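Local coordinates for bifunctional enzyme cysn/cysc (Mycobacterium tuberculosis, PDB 4BZP), which phosphorylates adenosine-5'-phosphosulfate at its 3' hydroxyl with ATP, the APS kinase step of sulfate activation, and is seen here with ADP bound, at residues W9-S14 with F106-C111; S16-V21 with P83-L88; Y37-D42 with H68-L73. One frame throughout, in Å; residues are numbered along the deposited sequence. Where two conformers were deposited one is given.

Contact 1 (W9-S14 with F106-C111); sequences WFTGLS and FFEVFC. With ADP (adenosine-5'-diphosphate), chain C.
Trp9 and Phe106 meet on one face of a parallel strand pair, where the far end of the phenyl ring rests against the root of the indole. Phe106 CZ comes within 3.4 Å of Trp9 CB, and the ring planes are inclined at 33°, neither stacked nor edge-to-face. Phe106 holds CG anti to its backbone N (chi1 178°), which carries the ring forward along the strand to Trp9. Thr11 shares this face; its methyl CG2 lies near Glu108 CG, while its OG1 is hydrogen-bonded to Tyr145 and the Glu108 carboxylate forms a salt bridge with Arg92. On the other face, in the conformer given, Phe10 and Val109 run side by side, Phe10 CE2 3.9 Å from Val109 CG1. The same Phe10 ring takes a sulfur-aromatic contact, with Cys111 SG set obliquely 3.6 Å from Phe10 CD2. Four backbone bonds tie the strands, from Trp9 N to Phe107 O at one end to Cys111 N on Thr11 O at the other. Beyond them a water bridges Leu13 N and Cys111 O as the chain turns to the nucleotide. Gly12 has backbone angles suited to glycine, and a CB there would crowd Cys111 O. A central parallel strand running into a glycine-rich phosphate loop is the hallmark of the P-loop NTPase fold.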
loop_
_atom_site.group_PDB
_atom_site.type_symbol
_atom_site.label_atom_id
_atom_site.label_comp_id
_atom_site.label_asym_id
_atom_site.label_seq_id
_atom_site.Cartn_x
_atom_site.Cartn_y
_atom_site.Cartn_z
ATOM N N TRP A 9 -13.890 7.745 -2.132
ATOM C CA TRP A 9 -14.254 6.674 -1.199
ATOM C C TRP A 9 -15.723 6.425 -1.372
ATOM O O TRP A 9 -16.587 7.250 -0.936
ATOM C CB TRP A 9 -13.931 7.103 0.223
ATOM C CG TRP A 9 -13.962 6.043 1.260
ATOM C CD1 TRP A 9 -15.016 5.649 1.975
ATOM C CD2 TRP A 9 -12.834 5.243 1.702
ATOM N NE1 TRP A 9 -14.644 4.628 2.824
ATOM C CE2 TRP A 9 -13.302 4.391 2.695
ATOM C CE3 TRP A 9 -11.485 5.183 1.361
ATOM C CZ2 TRP A 9 -12.448 3.473 3.354
ATOM C CZ3 TRP A 9 -10.684 4.256 2.023
ATOM C CH2 TRP A 9 -11.185 3.448 2.958
ATOM N N PHE A 10 -16.079 5.323 -2.009
ATOM C CA PHE A 10 -17.453 4.984 -2.133
ATOM C C PHE A 10 -18.014 4.434 -0.839
ATOM O O PHE A 10 -17.336 4.015 0.151
ATOM C CB PHE A 10 -17.674 3.974 -3.236
ATOM C CG PHE A 10 -17.414 4.506 -4.595
ATOM C CD1 PHE A 10 -16.136 4.498 -5.112
ATOM C CD2 PHE A 10 -18.439 5.045 -5.353
ATOM C CE1 PHE A 10 -15.883 5.032 -6.349
ATOM C CE2 PHE A 10 -18.189 5.582 -6.590
ATOM C CZ PHE A 10 -16.912 5.522 -7.117
ATOM N N THR A 11 -19.313 4.410 -0.837
ATOM C CA THR A 11 -20.032 3.708 0.251
ATOM C C THR A 11 -21.430 3.412 -0.262
ATOM O O THR A 11 -21.991 4.171 -1.038
ATOM C CB THR A 11 -20.021 4.525 1.559
ATOM O OG1 THR A 11 -20.735 3.782 2.565
ATOM C CG2 THR A 11 -20.638 5.906 1.388
ATOM N N GLY A 12 -21.977 2.290 0.149
ATOM C CA GLY A 12 -23.307 1.852 -0.224
ATOM C C GLY A 12 -23.442 0.356 -0.119
ATOM O O GLY A 12 -22.447 -0.382 -0.071
ATOM N N LEU A 13 -24.683 -0.105 -0.190
ATOM C CA LEU A 13 -24.987 -1.479 -0.109
ATOM C C LEU A 13 -24.316 -2.325 -1.181
ATOM O O LEU A 13 -23.979 -1.846 -2.261
ATOM C CB LEU A 13 -26.502 -1.703 -0.189
ATOM C CG LEU A 13 -27.323 -1.075 0.915
ATOM C CD1 LEU A 13 -28.813 -1.270 0.625
ATOM C CD2 LEU A 13 -27.018 -1.664 2.274
ATOM N N SER A 14 -24.127 -3.607 -0.916
ATOM C CA SER A 14 -23.726 -4.544 -1.957
ATOM C C SER A 14 -24.660 -4.408 -3.156
ATOM O O SER A 14 -25.876 -4.391 -2.995
ATOM C CB SER A 14 -23.789 -5.982 -1.444
ATOM O OG SER A 14 -23.330 -6.896 -2.379
ATOM N N PHE A 106 -10.162 14.057 -0.283
ATOM C CA PHE A 106 -10.970 12.885 -0.047
ATOM C C PHE A 106 -12.408 13.228 -0.326
ATOM O O PHE A 106 -12.917 14.261 0.159
ATOM C CB PHE A 106 -10.801 12.461 1.425
ATOM C CG PHE A 106 -11.622 11.265 1.883
ATOM C CD1 PHE A 106 -12.930 11.415 2.340
ATOM C CD2 PHE A 106 -11.060 10.008 1.895
ATOM C CE1 PHE A 106 -13.659 10.327 2.739
ATOM C CE2 PHE A 106 -11.782 8.916 2.370
ATOM C CZ PHE A 106 -13.070 9.076 2.804
ATOM N N PHE A 107 -13.078 12.366 -1.075
ATOM C CA PHE A 107 -14.488 12.545 -1.405
ATOM C C PHE A 107 -15.257 11.311 -1.006
ATOM O O PHE A 107 -14.928 10.215 -1.425
ATOM C CB PHE A 107 -14.649 12.813 -2.888
ATOM C CG PHE A 107 -13.852 13.958 -3.396
ATOM C CD1 PHE A 107 -14.364 15.219 -3.364
ATOM C CD2 PHE A 107 -12.569 13.747 -3.897
ATOM C CE1 PHE A 107 -13.616 16.293 -3.849
ATOM C CE2 PHE A 107 -11.815 14.813 -4.360
ATOM C CZ PHE A 107 -12.349 16.074 -4.333
ATOM N N GLU A 108 -16.314 11.495 -0.232
ATOM C CA GLU A 108 -17.247 10.442 0.188
ATOM C C GLU A 108 -18.365 10.423 -0.849
ATOM O O GLU A 108 -19.142 11.401 -0.943
ATOM C CB GLU A 108 -17.809 10.638 1.632
ATOM C CG GLU A 108 -18.752 9.482 2.063
ATOM C CD GLU A 108 -19.613 9.722 3.290
ATOM O OE1 GLU A 108 -20.291 10.725 3.273
ATOM O OE2 GLU A 108 -19.640 8.924 4.258
ATOM N N VAL A 109 -18.483 9.352 -1.592
ATOM C CA VAL A 109 -19.476 9.206 -2.649
ATOM C C VAL A 109 -20.431 8.111 -2.262
ATOM O O VAL A 109 -20.053 6.940 -2.072
ATOM C CB VAL A 109 -18.836 8.928 -3.985
ATOM C CG1 VAL A 109 -19.921 8.683 -5.022
ATOM C CG2 VAL A 109 -17.925 10.085 -4.392
ATOM N N PHE A 110 -21.707 8.449 -2.043
ATOM C CA PHE A 110 -22.737 7.518 -1.625
ATOM C C PHE A 110 -23.536 6.984 -2.799
ATOM O O PHE A 110 -24.213 7.769 -3.480
ATOM C CB PHE A 110 -23.641 8.247 -0.647
ATOM C CG PHE A 110 -24.804 7.450 -0.098
ATOM C CD1 PHE A 110 -24.805 6.082 0.003
ATOM C CD2 PHE A 110 -25.923 8.146 0.386
ATOM C CE1 PHE A 110 -25.902 5.422 0.500
ATOM C CE2 PHE A 110 -27.013 7.472 0.948
ATOM C CZ PHE A 110 -26.987 6.106 0.992
ATOM N N CYS A 111 -23.426 5.678 -3.064
ATOM C CA CYS A 111 -24.231 5.012 -4.069
ATOM C C CYS A 111 -25.527 4.666 -3.407
ATOM O O CYS A 111 -25.688 3.585 -2.798
ATOM C CB CYS A 111 -23.496 3.765 -4.581
ATOM S SG CYS A 111 -21.987 4.203 -5.505
HETATM P PB ADP C . -21.215 -2.800 -5.800
HETATM O O1B ADP C . -21.425 -4.126 -4.996
HETATM O O2B ADP C . -21.661 -1.586 -5.051
HETATM O O3B ADP C . -19.851 -2.733 -6.399
HETATM P PA ADP C . -22.035 -3.196 -8.580
HETATM O O1A ADP C . -21.526 -4.569 -8.740
HETATM O O2A ADP C . -21.225 -2.087 -9.182
HETATM O O3A ADP C . -22.251 -2.914 -7.034
HETATM O "O5'" ADP C . -23.543 -2.997 -9.114
HETATM C "C5'" ADP C . -24.440 -4.082 -9.099
HETATM C "C4'" ADP C . -24.926 -4.260 -10.543
HETATM O "O4'" ADP C . -25.936 -3.300 -10.781
HETATM C "C3'" ADP C . -23.902 -4.157 -11.683
HETATM O "O3'" ADP C . -23.694 -5.437 -12.232
HETATM C "C2'" ADP C . -24.613 -3.370 -12.723
HETATM O "O2'" ADP C . -24.960 -4.293 -13.793
HETATM C "C1'" ADP C . -25.869 -2.833 -12.113
HETATM N N9 ADP C . -25.837 -1.363 -12.023
HETATM C C8 ADP C . -25.063 -0.661 -11.143
HETATM N N7 ADP C . -25.222 0.668 -11.264
HETATM C C5 ADP C . -26.170 0.810 -12.248
HETATM C C6 ADP C . -26.758 1.972 -12.864
HETATM N N6 ADP C . -26.458 3.226 -12.469
HETATM N N1 ADP C . -27.649 1.692 -13.849
HETATM C C2 ADP C . -27.947 0.455 -14.229
HETATM N N3 ADP C . -27.415 -0.690 -13.729
HETATM C C4 ADP C . -26.489 -0.505 -12.765
HETATM O O HOH W 1 -26.690 1.831 -0.944
#

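Contact 2 (S16-V21 with P83-L88); sequences SGKSSV and PAISPL. With ADP (adenosine-5'-diphosphate), chain C.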
loop_
_atom_site.group_PDB
_atom_site.type_symbol
_atom_site.label_atom_id
_atom_site.label_comp_id
_atom_site.label_asym_id
_atom_site.label_seq_id
_atom_site.Cartn_x
_atom_site.Cartn_y
_atom_site.Cartn_z
ATOM N N SER A 16 -24.984 -1.748 -5.127
ATOM C CA SER A 16 -25.435 -0.387 -5.377
ATOM C C SER A 16 -24.758 0.314 -6.517
ATOM O O SER A 16 -25.273 1.343 -7.010
ATOM C CB SER A 16 -25.343 0.437 -4.088
ATOM O OG SER A 16 -24.014 0.543 -3.611
ATOM N N GLY A 17 -23.646 -0.256 -6.979
ATOM C CA GLY A 17 -22.954 0.266 -8.152
ATOM C C GLY A 17 -21.574 0.816 -7.919
ATOM O O GLY A 17 -21.013 1.443 -8.810
ATOM N N LYS A 18 -20.995 0.654 -6.740
ATOM C CA LYS A 18 -19.698 1.229 -6.431
ATOM C C LYS A 18 -18.599 0.788 -7.367
ATOM O O LYS A 18 -17.868 1.636 -7.913
ATOM C CB LYS A 18 -19.302 0.831 -4.990
ATOM C CG LYS A 18 -20.299 1.226 -3.887
ATOM C CD LYS A 18 -19.861 0.690 -2.497
ATOM C CE LYS A 18 -19.751 -0.808 -2.372
ATOM N NZ LYS A 18 -21.067 -1.460 -2.439
ATOM N N SER A 19 -18.463 -0.513 -7.560
ATOM C CA SER A 19 -17.391 -1.005 -8.427
ATOM C C SER A 19 -17.670 -0.653 -9.880
ATOM O O SER A 19 -16.725 -0.315 -10.582
ATOM C CB SER A 19 -17.149 -2.495 -8.257
ATOM O OG SER A 19 -18.265 -3.268 -8.625
ATOM N N SER A 20 -18.920 -0.722 -10.297
ATOM C CA SER A 20 -19.212 -0.380 -11.707
ATOM C C SER A 20 -18.822 1.055 -11.973
ATOM O O SER A 20 -18.197 1.350 -12.988
ATOM C CB SER A 20 -20.683 -0.517 -12.005
ATOM O OG SER A 20 -21.186 -1.834 -11.838
ATOM N N VAL A 21 -19.182 1.981 -11.084
ATOM C CA VAL A 21 -18.806 3.361 -11.254
ATOM C C VAL A 21 -17.314 3.566 -11.157
ATOM O O VAL A 21 -16.691 4.234 -11.970
ATOM C CB VAL A 21 -19.582 4.302 -10.302
ATOM C CG1 VAL A 21 -19.103 5.736 -10.455
ATOM C CG2 VAL A 21 -21.089 4.216 -10.565
ATOM N N PRO A 83 -14.008 1.165 -3.863
ATOM C CA PRO A 83 -15.405 0.747 -3.857
ATOM C C PRO A 83 -15.815 -0.197 -2.747
ATOM O O PRO A 83 -16.537 -1.208 -3.031
ATOM C CB PRO A 83 -15.527 0.054 -5.196
ATOM C CG PRO A 83 -14.201 -0.576 -5.402
ATOM C CD PRO A 83 -13.220 0.412 -4.858
ATOM N N ALA A 84 -15.616 0.214 -1.518
ATOM C CA ALA A 84 -15.968 -0.615 -0.354
ATOM C C ALA A 84 -17.331 -0.238 0.179
ATOM O O ALA A 84 -17.793 0.901 0.038
ATOM C CB ALA A 84 -14.905 -0.490 0.714
ATOM N N ILE A 85 -18.000 -1.187 0.791
ATOM C CA ILE A 85 -19.313 -0.953 1.346
ATOM C C ILE A 85 -19.229 0.143 2.394
ATOM O O ILE A 85 -20.090 1.045 2.419
ATOM C CB ILE A 85 -19.938 -2.218 1.915
ATOM C CG1 ILE A 85 -20.298 -3.165 0.765
ATOM C CG2 ILE A 85 -21.225 -1.931 2.735
ATOM C CD1 ILE A 85 -20.729 -4.521 1.217
ATOM N N SER A 86 -18.228 0.020 3.296
ATOM C CA SER A 86 -17.961 1.018 4.338
ATOM C C SER A 86 -19.267 1.328 5.092
ATOM O O SER A 86 -19.753 2.467 5.022
ATOM C CB SER A 86 -17.395 2.299 3.676
ATOM O OG SER A 86 -16.055 2.109 3.253
ATOM N N PRO A 87 -19.831 0.331 5.780
ATOM C CA PRO A 87 -21.218 0.474 6.268
ATOM C C PRO A 87 -21.375 1.371 7.468
ATOM O O PRO A 87 -22.482 1.934 7.639
ATOM C CB PRO A 87 -21.592 -0.951 6.677
ATOM C CG PRO A 87 -20.269 -1.572 6.972
ATOM C CD PRO A 87 -19.331 -1.049 5.980
ATOM N N LEU A 88 -20.336 1.561 8.288
ATOM C CA LEU A 88 -20.457 2.380 9.500
ATOM C C LEU A 88 -19.940 3.788 9.258
ATOM O O LEU A 88 -18.889 3.967 8.644
ATOM C CB LEU A 88 -19.781 1.733 10.705
ATOM C CG LEU A 88 -20.266 0.323 10.943
ATOM C CD1 LEU A 88 -19.528 -0.334 12.105
ATOM C CD2 LEU A 88 -21.763 0.245 11.183
HETATM P PB ADP C . -21.215 -2.800 -5.800
HETATM O O1B ADP C . -21.425 -4.126 -4.996
HETATM O O2B ADP C . -21.661 -1.586 -5.051
HETATM O O3B ADP C . -19.851 -2.733 -6.399
HETATM P PA ADP C . -22.035 -3.196 -8.580
HETATM O O1A ADP C . -21.526 -4.569 -8.740
HETATM O O2A ADP C . -21.225 -2.087 -9.182
HETATM O O3A ADP C . -22.251 -2.914 -7.034
HETATM O "O5'" ADP C . -23.543 -2.997 -9.114
HETATM C "C5'" ADP C . -24.440 -4.082 -9.099
HETATM C "C4'" ADP C . -24.926 -4.260 -10.543
HETATM O "O4'" ADP C . -25.936 -3.300 -10.781
HETATM C "C3'" ADP C . -23.902 -4.157 -11.683
HETATM O "O3'" ADP C . -23.694 -5.437 -12.232
HETATM C "C2'" ADP C . -24.613 -3.370 -12.723
HETATM O "O2'" ADP C . -24.960 -4.293 -13.793
HETATM C "C1'" ADP C . -25.869 -2.833 -12.113
HETATM N N9 ADP C . -25.837 -1.363 -12.023
HETATM C C8 ADP C . -25.063 -0.661 -11.143
HETATM N N7 ADP C . -25.222 0.668 -11.264
HETATM C C5 ADP C . -26.170 0.810 -12.248
HETATM C C6 ADP C . -26.758 1.972 -12.864
HETATM N N6 ADP C . -26.458 3.226 -12.469
HETATM N N1 ADP C . -27.649 1.692 -13.849
HETATM C C2 ADP C . -27.947 0.455 -14.229
HETATM N N3 ADP C . -27.415 -0.690 -13.729
HETATM C C4 ADP C . -26.489 -0.505 -12.765
#
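Lys18 lies along the backbone of residues 83-85, its CD and CE against the carbonyls of Pro83 and Ala84 and its amine turned to the ADP phosphate. CD is 3.3 Å from Ala84 O, and CE is equally close to Pro83 O. The chain leaves the helix with CG anti to the carbonyl carbon, then bends at chi3 (-61°) and again at chi4 (-69°), a double turn that curls NZ back to the beta-phosphate. There NZ gives a 2.7 Å hydrogen bond to ADP O2B, an oxygen that also receives the backbone amides of Gly17 and Lys18; Gly12 O is a further partner of the amine. Ile85 comes in beside the tip of the lysine, CG1 3.7 Å from NZ. Nearer the helix start, the Pro83 ring packs by its CB against the backbone, 3.8 Å from Ser19 N. That amide points to ADP O3B, and in the conformer given Ser19 OG adds a second bond to this oxygen, at 2.8 Å. Ser20 grips the alpha-phosphate likewise, through N and OG on ADP O2A. This is the phosphate grip of a Walker A loop, with Gly17 as N-cap of the helix. Helix 18-31 starts at the phosphates, with Cys111 of strand 106-111 touching Lys18 and helix 161-173 covering Val21, while residues 83-88 link strand 79-82 to helix 89-101 and meet Leu63 of helix 56-75.

Contact 3 (Y37-D42 with H68-L73); sequences YVLDGD and HVATLL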
loop_
_atom_site.group_PDB
_atom_site.type_symbol
_atom_site.label_atom_id
_atom_site.label_comp_id
_atom_site.label_asym_id
_atom_site.label_seq_id
_atom_site.Cartn_x
_atom_site.Cartn_y
_atom_site.Cartn_z
ATOM N N TYR A 37 -6.590 4.479 -10.229
ATOM C CA TYR A 37 -6.417 3.136 -9.735
ATOM C C TYR A 37 -7.564 2.760 -8.846
ATOM O O TYR A 37 -7.868 3.483 -7.904
ATOM C CB TYR A 37 -5.140 3.086 -8.901
ATOM C CG TYR A 37 -4.773 1.698 -8.457
ATOM C CD1 TYR A 37 -4.090 0.839 -9.312
ATOM C CD2 TYR A 37 -5.127 1.237 -7.207
ATOM C CE1 TYR A 37 -3.745 -0.445 -8.896
ATOM C CE2 TYR A 37 -4.822 -0.023 -6.801
ATOM C CZ TYR A 37 -4.102 -0.837 -7.633
ATOM O OH TYR A 37 -3.781 -2.088 -7.221
ATOM N N VAL A 38 -8.150 1.612 -9.128
ATOM C CA VAL A 38 -9.242 1.073 -8.324
ATOM C C VAL A 38 -8.651 0.181 -7.274
ATOM O O VAL A 38 -8.035 -0.857 -7.595
ATOM C CB VAL A 38 -10.294 0.309 -9.162
ATOM C CG1 VAL A 38 -11.349 -0.303 -8.248
ATOM C CG2 VAL A 38 -10.917 1.238 -10.180
ATOM N N LEU A 39 -8.771 0.592 -6.022
ATOM C CA LEU A 39 -8.256 -0.104 -4.871
ATOM C C LEU A 39 -9.389 -0.843 -4.197
ATOM O O LEU A 39 -10.228 -0.248 -3.502
ATOM C CB LEU A 39 -7.597 0.916 -3.943
ATOM C CG LEU A 39 -7.001 0.315 -2.665
ATOM C CD1 LEU A 39 -5.814 -0.540 -2.990
ATOM C CD2 LEU A 39 -6.636 1.416 -1.694
ATOM N N ASP A 40 -9.413 -2.140 -4.455
ATOM C CA ASP A 40 -10.541 -2.971 -3.992
ATOM C C ASP A 40 -9.999 -3.920 -2.915
ATOM O O ASP A 40 -9.055 -4.685 -3.145
ATOM C CB ASP A 40 -11.179 -3.713 -5.168
ATOM C CG ASP A 40 -12.540 -4.373 -4.811
ATOM O OD1 ASP A 40 -12.690 -4.941 -3.724
ATOM O OD2 ASP A 40 -13.476 -4.315 -5.640
ATOM N N GLY A 41 -10.613 -3.810 -1.755
ATOM C CA GLY A 41 -10.285 -4.660 -0.604
ATOM C C GLY A 41 -10.354 -6.153 -0.905
ATOM O O GLY A 41 -9.594 -6.944 -0.336
ATOM N N ASP A 42 -11.261 -6.573 -1.777
ATOM C CA ASP A 42 -11.352 -8.002 -2.080
ATOM C C ASP A 42 -10.033 -8.496 -2.675
ATOM O O ASP A 42 -9.546 -9.577 -2.273
ATOM C CB ASP A 42 -12.532 -8.316 -3.004
ATOM C CG ASP A 42 -13.877 -8.243 -2.280
ATOM O OD1 ASP A 42 -13.893 -8.097 -1.040
ATOM O OD2 ASP A 42 -14.934 -8.373 -2.962
ATOM N N HIS A 68 -5.006 3.878 4.403
ATOM C CA HIS A 68 -3.581 4.189 4.327
ATOM C C HIS A 68 -2.964 3.820 2.989
ATOM O O HIS A 68 -2.123 4.558 2.466
ATOM C CB HIS A 68 -2.843 3.492 5.480
ATOM C CG HIS A 68 -3.076 4.140 6.801
ATOM N ND1 HIS A 68 -2.541 5.360 7.164
ATOM C CD2 HIS A 68 -3.785 3.713 7.865
ATOM C CE1 HIS A 68 -2.969 5.688 8.362
ATOM N NE2 HIS A 68 -3.747 4.717 8.805
ATOM N N VAL A 69 -3.399 2.722 2.374
ATOM C CA VAL A 69 -2.920 2.380 1.042
ATOM C C VAL A 69 -3.392 3.431 0.068
ATOM O O VAL A 69 -2.638 3.875 -0.790
ATOM C CB VAL A 69 -3.295 0.967 0.626
ATOM C CG1 VAL A 69 -2.886 0.709 -0.805
ATOM C CG2 VAL A 69 -2.722 -0.029 1.623
ATOM N N ALA A 70 -4.643 3.865 0.202
ATOM C CA ALA A 70 -5.116 4.930 -0.671
ATOM C C ALA A 70 -4.309 6.201 -0.517
ATOM O O ALA A 70 -4.010 6.856 -1.536
ATOM C CB ALA A 70 -6.566 5.204 -0.390
ATOM N N THR A 71 -3.960 6.587 0.701
ATOM C CA THR A 71 -3.188 7.847 0.875
ATOM C C THR A 71 -1.841 7.680 0.289
ATOM O O THR A 71 -1.308 8.636 -0.323
ATOM C CB THR A 71 -3.023 8.380 2.318
ATOM O OG1 THR A 71 -2.225 7.455 3.071
ATOM C CG2 THR A 71 -4.359 8.670 2.952
ATOM N N LEU A 72 -1.246 6.508 0.402
ATOM C CA LEU A 72 0.069 6.235 -0.206
ATOM C C LEU A 72 0.016 6.350 -1.726
ATOM O O LEU A 72 0.861 7.031 -2.352
ATOM C CB LEU A 72 0.577 4.870 0.263
ATOM C CG LEU A 72 1.819 4.289 -0.405
ATOM C CD1 LEU A 72 2.916 5.253 -0.116
ATOM C CD2 LEU A 72 2.151 2.890 0.094
ATOM N N LEU A 73 -0.985 5.726 -2.341
ATOM C CA LEU A 73 -1.101 5.784 -3.788
ATOM C C LEU A 73 -1.368 7.213 -4.226
ATOM O O LEU A 73 -0.886 7.644 -5.268
ATOM C CB LEU A 73 -2.186 4.867 -4.290
ATOM C CG LEU A 73 -1.924 3.364 -4.176
ATOM C CD1 LEU A 73 -3.204 2.568 -4.443
ATOM C CD2 LEU A 73 -0.795 2.954 -5.143
#
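The Tyr37 ring meets two leucines differently: Leu39 CD1, two residues along the chain, lies at the edge in the ring plane, whereas Leu73 CD1 approaches obliquely from the helix. The latter methyl is 3.6 Å from Tyr37 CD2 and 3.9 Å from Tyr37 CE2, so it sits beside one flank of the ring. Tyr37 has CG anti to its backbone N (chi1 -174°), which swings the ring alongside the next inward-facing residue, Leu39. Leu39 is directed toward the helix, and both its methyls meet Val69 CG1 at 3.9 Å. CD1 also approaches Leu73 CD1, more loosely, at 4.3 Å. CD2 presses on the helix backbone, 3.7 Å from Ala70 N, and lies 4.0 Å from Ala70 CB. Val69 and Leu73, one turn apart, thus both meet Leu39 CD1. Apart from the approach to Ala70 N, the contact is between apolar side-chain atoms. Just past Leu39 the chain turns into a short helix, whose N-cap Asp40 accepts a 2.9 Å bond from Asp42 N at OD1. Helix 56-75 packs on one face of the parallel sheet at edge strand 36-38, with Val80 of the adjacent strand 79-82 touching Leu39, Ala70 and Leu73. Cys76 of the second subunit packs on Tyr37, and Leu72 of that subunit on Leu73, placing the contact at the dimer interface.

How the contacts relate
The three contacts are nested along the chain: contact 3 closes inside contact 2, and contact 2 inside contact 1. Contacts 1 and 2 have centres about 5 Å apart and touch directly: strand 6-11 leads through the phosphate loop into helix 18-31, and Thr11 OG1 probably bonds to Ile85 O. Both border ADP. Contact 3 lies about 14 Å, centre to centre, from each of the others. It reaches the same five-stranded parallel sheet at outer strand 36-38, and Pro83 joins it to contact 2 by packing on Leu39 and Asp40. The sheet therefore connects a nucleotide-binding centre to a flank facing the second subunit.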